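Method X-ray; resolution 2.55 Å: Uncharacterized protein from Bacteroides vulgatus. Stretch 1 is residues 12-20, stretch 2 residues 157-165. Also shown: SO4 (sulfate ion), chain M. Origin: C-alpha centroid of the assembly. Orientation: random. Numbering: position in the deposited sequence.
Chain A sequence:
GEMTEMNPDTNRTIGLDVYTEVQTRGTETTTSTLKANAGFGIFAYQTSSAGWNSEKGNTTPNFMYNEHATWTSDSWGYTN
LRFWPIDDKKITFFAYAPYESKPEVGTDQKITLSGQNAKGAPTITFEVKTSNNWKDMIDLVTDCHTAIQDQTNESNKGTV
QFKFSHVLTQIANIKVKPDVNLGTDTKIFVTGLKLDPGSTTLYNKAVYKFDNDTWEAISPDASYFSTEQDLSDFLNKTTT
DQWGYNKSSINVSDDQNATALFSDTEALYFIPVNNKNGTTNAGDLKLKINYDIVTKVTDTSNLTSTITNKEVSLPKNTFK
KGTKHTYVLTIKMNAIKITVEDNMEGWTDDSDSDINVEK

Stretch 1 12-20: RTIGLDVYT
Stretch 2, residues 157-165: KGTVQFKFS

The most unusual feature of this contact lies at its C-terminal end, where Lys-163 lays its aliphatic chain across one face of the Tyr-19 ring. Lys-163 CE stands 4.1 Å from the centroid of the Tyr-19 ring (CG, CD1, CD2, CE1, CE2, CZ), only 8° off the normal, a CH-pi contact; Lys-163 NZ lies 4.5 Å from the same centroid and 27° off the normal, an off-centre cation-pi interaction. Tyr-19 (phi/psi -68/135) adopts chi1 169° (t) and chi2 -85°. Lys-163 (-135/102) reaches the ring with chi1 -145° and chi2 141°, both between wells, before chi3 and chi4 extend (t, t).

The backbone frame is a parallel strand pair, 15-18 beside 159-162, with 21° between N-to-C directions and axes approaching to 4.4 Å. The register pairs Gly-15 with Thr-159, Leu-16 with Val-160, Asp-17 with Gln-161 and Val-18 with Phe-162, at CA-CA distances of 4.2, 5.1, 4.6 and 4.7 Å. Gly-15 to Val-18 have extended phi/psi values of -94/153, -121/146, -150/148 and -124/124; Thr-159 to Phe-162 have -110/133, -92/113, -98/112 and -86/146.

Five backbone hydrogen bonds fix this register. Gly-15 N donates to Gly-158 O (3.0 Å), and Val-160 N returns a bond to Gly-15 O (2.8 Å). Asp-17 N then donates to Val-160 O (3.0 Å, bent to 142°), Phe-162 N to Asp-17 O (2.8 Å), and Tyr-19 N to Phe-162 O (2.8 Å). Odd-numbered residues of stretch 1 thus bond to even-numbered residues of stretch 2, the parallel pattern. Beyond the strands, a water donates to Tyr-19 O (2.7 Å) and accepts from Phe-164 N (3.1 Å), extending the connection where direct pairing ends.

Leu-16, Val-18, Val-160 (chi1 -172°, t) and Phe-162 share the apolar sheet face. Leu-16 (m, t) brings CD2 to 3.9 Å from Phe-162 CE2, near the ring plane; Phe-162 has chi1 -60° (m) and chi2 -84°. Ile-14 and Phe-164, outside the bridged strands, add to the apolar packing: Ile-14 (m, t) packs CG2 3.8 Å from Val-160 CG2, and Val-18 (t) sets CG1 3.7 Å from Phe-164 CD2, at that ring's edge. Apolar side chains suit such packing because they fill space without needing polar partners. Ile-14, Val-18, Gly-158, Val-160 and Phe-162 are buried in the assembly; the contact covers 626 Å², both sides summed.

The Asp-17, Thr-159 and Gln-161 face is more polar. Asp-17 (chi1 t, chi2 37°) places CB 3.7 Å from Thr-159 CG2, and its carboxylate can accept from an amide: Gln-161 (t, t, chi3 48°) is long enough to bring NE2 to Asp-17 OD2 for a weak 3.4 Å hydrogen bond. Gln-161 NE2 donates another weak bond to sulfate O4 (3.3 Å) and lies 3.6 Å from Tyr-19 CB. The sulfate probably comes from the crystallisation liquor.

Both glycines fit their positions. An ideal CB on Gly-15 would clash with Thr-159 OG1 at 2.9 Å, Thr-159 having chi1 -60° (m). Gly-158 has phi/psi 77/8, and its positive phi itself favours glycine.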

# COMPACT_ATOMS: atom_id res chain seq x y z
N ARG A 12 -0.04 26.93 26.15
CA ARG A 12 0.36 27.32 24.81
C ARG A 12 1.15 26.20 24.07
O ARG A 12 1.34 26.33 22.86
CB ARG A 12 1.18 28.63 24.86
CG ARG A 12 0.83 29.64 23.76
CD ARG A 12 1.28 31.07 24.02
NE ARG A 12 2.66 31.19 24.53
CZ ARG A 12 3.75 31.36 23.79
NH1 ARG A 12 3.65 31.42 22.46
NH2 ARG A 12 4.94 31.45 24.36
N THR A 13 1.57 25.12 24.74
CA THR A 13 2.31 24.07 24.02
C THR A 13 1.33 23.20 23.15
O THR A 13 0.16 22.98 23.49
CB THR A 13 3.23 23.22 24.93
OG1 THR A 13 3.91 22.24 24.14
CG2 THR A 13 2.50 22.57 26.10
N ILE A 14 1.85 22.80 21.99
CA ILE A 14 1.13 22.06 20.96
C ILE A 14 1.14 20.60 21.32
O ILE A 14 2.20 20.00 21.47
CB ILE A 14 1.73 22.36 19.56
CG1 ILE A 14 1.59 23.87 19.25
CG2 ILE A 14 1.06 21.49 18.46
CD1 ILE A 14 2.41 24.38 18.22
N GLY A 15 -0.06 20.06 21.50
CA GLY A 15 -0.26 18.66 21.81
C GLY A 15 -0.49 17.87 20.55
O GLY A 15 -0.93 18.43 19.53
N LEU A 16 -0.14 16.57 20.59
CA LEU A 16 -0.32 15.69 19.44
C LEU A 16 -1.21 14.55 19.80
O LEU A 16 -1.12 14.01 20.90
CB LEU A 16 1.00 15.12 18.88
CG LEU A 16 2.15 16.06 18.55
CD1 LEU A 16 3.31 15.27 18.03
CD2 LEU A 16 1.73 17.12 17.56
N ASP A 17 -2.01 14.11 18.84
CA ASP A 17 -2.87 12.95 18.96
C ASP A 17 -3.02 12.33 17.59
O ASP A 17 -2.96 13.04 16.59
CB ASP A 17 -4.23 13.33 19.56
CG ASP A 17 -5.16 12.15 19.81
OD1 ASP A 17 -4.66 11.06 20.20
OD2 ASP A 17 -6.39 12.33 19.63
N VAL A 18 -3.17 11.02 17.54
CA VAL A 18 -3.39 10.27 16.31
C VAL A 18 -4.67 9.50 16.51
O VAL A 18 -4.84 8.82 17.53
CB VAL A 18 -2.20 9.38 15.90
CG1 VAL A 18 -2.49 8.62 14.61
CG2 VAL A 18 -0.93 10.20 15.76
N TYR A 19 -5.62 9.71 15.60
CA TYR A 19 -6.94 9.12 15.62
C TYR A 19 -6.83 7.63 15.40
O TYR A 19 -6.05 7.19 14.55
CB TYR A 19 -7.82 9.80 14.57
CG TYR A 19 -9.14 9.13 14.29
CD1 TYR A 19 -9.23 8.08 13.37
CD2 TYR A 19 -10.32 9.59 14.86
CE1 TYR A 19 -10.45 7.47 13.08
CE2 TYR A 19 -11.55 9.00 14.56
CZ TYR A 19 -11.61 7.94 13.67
OH TYR A 19 -12.81 7.32 13.38
N THR A 20 -7.58 6.86 16.21
CA THR A 20 -7.65 5.40 16.18
C THR A 20 -9.00 5.00 15.56
O THR A 20 -10.07 5.42 16.02
CB THR A 20 -7.44 4.78 17.59
OG1 THR A 20 -6.22 5.25 18.14
CG2 THR A 20 -7.38 3.28 17.55
N LYS A 157 -8.61 22.28 21.76
CA LYS A 157 -8.01 22.18 23.11
C LYS A 157 -6.45 22.19 23.06
O LYS A 157 -5.81 21.62 23.95
CB LYS A 157 -8.54 20.91 23.82
CG LYS A 157 -10.06 20.85 23.80
CD LYS A 157 -10.65 19.48 24.09
CE LYS A 157 -12.14 19.63 24.29
NZ LYS A 157 -12.73 18.46 24.97
N GLY A 158 -5.88 22.83 22.03
CA GLY A 158 -4.44 22.91 21.80
C GLY A 158 -3.81 21.64 21.23
O GLY A 158 -2.58 21.56 21.14
N THR A 159 -4.63 20.65 20.85
CA THR A 159 -4.12 19.37 20.34
C THR A 159 -4.41 19.21 18.85
O THR A 159 -5.55 19.40 18.40
CB THR A 159 -4.73 18.19 21.13
OG1 THR A 159 -4.36 18.34 22.49
CG2 THR A 159 -4.26 16.82 20.64
N VAL A 160 -3.37 18.80 18.11
CA VAL A 160 -3.50 18.53 16.69
C VAL A 160 -3.82 17.05 16.57
O VAL A 160 -3.01 16.21 16.96
CB VAL A 160 -2.24 18.96 15.86
CG1 VAL A 160 -2.51 18.82 14.37
CG2 VAL A 160 -1.84 20.39 16.18
N GLN A 161 -5.03 16.72 16.10
CA GLN A 161 -5.39 15.32 15.93
C GLN A 161 -5.19 14.90 14.48
O GLN A 161 -5.94 15.32 13.59
CB GLN A 161 -6.83 15.02 16.37
CG GLN A 161 -7.07 13.51 16.34
CD GLN A 161 -8.51 13.08 16.44
OE1 GLN A 161 -9.39 13.59 15.75
NE2 GLN A 161 -8.74 12.06 17.25
N PHE A 162 -4.20 14.02 14.25
CA PHE A 162 -3.91 13.50 12.93
C PHE A 162 -4.78 12.29 12.67
O PHE A 162 -5.13 11.56 13.59
CB PHE A 162 -2.41 13.16 12.80
CG PHE A 162 -1.51 14.35 12.99
CD1 PHE A 162 -1.24 15.23 11.94
CD2 PHE A 162 -0.92 14.61 14.24
CE1 PHE A 162 -0.43 16.35 12.13
CE2 PHE A 162 -0.11 15.73 14.43
CZ PHE A 162 0.13 16.60 13.38
N LYS A 163 -5.18 12.13 11.42
CA LYS A 163 -6.05 11.09 10.87
C LYS A 163 -5.35 10.65 9.61
O LYS A 163 -5.32 11.41 8.64
CB LYS A 163 -7.42 11.73 10.60
CG LYS A 163 -8.67 10.90 10.82
CD LYS A 163 -9.70 11.85 11.45
CE LYS A 163 -11.15 11.50 11.26
NZ LYS A 163 -12.01 12.32 12.17
N PHE A 164 -4.67 9.51 9.65
CA PHE A 164 -3.88 9.01 8.53
C PHE A 164 -4.70 8.19 7.55
O PHE A 164 -5.50 7.35 7.96
CB PHE A 164 -2.71 8.18 9.05
CG PHE A 164 -1.66 9.04 9.70
CD1 PHE A 164 -0.80 9.82 8.94
CD2 PHE A 164 -1.52 9.06 11.09
CE1 PHE A 164 0.17 10.61 9.54
CE2 PHE A 164 -0.56 9.87 11.69
CZ PHE A 164 0.29 10.63 10.92
N SER A 165 -4.50 8.44 6.25
CA SER A 165 -5.17 7.69 5.18
C SER A 165 -4.16 6.91 4.38
O SER A 165 -3.05 7.38 4.20
CB SER A 165 -5.94 8.64 4.27
OG SER A 165 -7.20 8.97 4.82
S SO4 M . -12.24 10.79 18.39
O1 SO4 M . -13.30 10.00 19.03
O2 SO4 M . -12.77 11.51 17.23
O3 SO4 M . -11.70 11.76 19.35
O4 SO4 M . -11.17 9.88 17.97
O HOH W 1 -5.30 7.59 11.97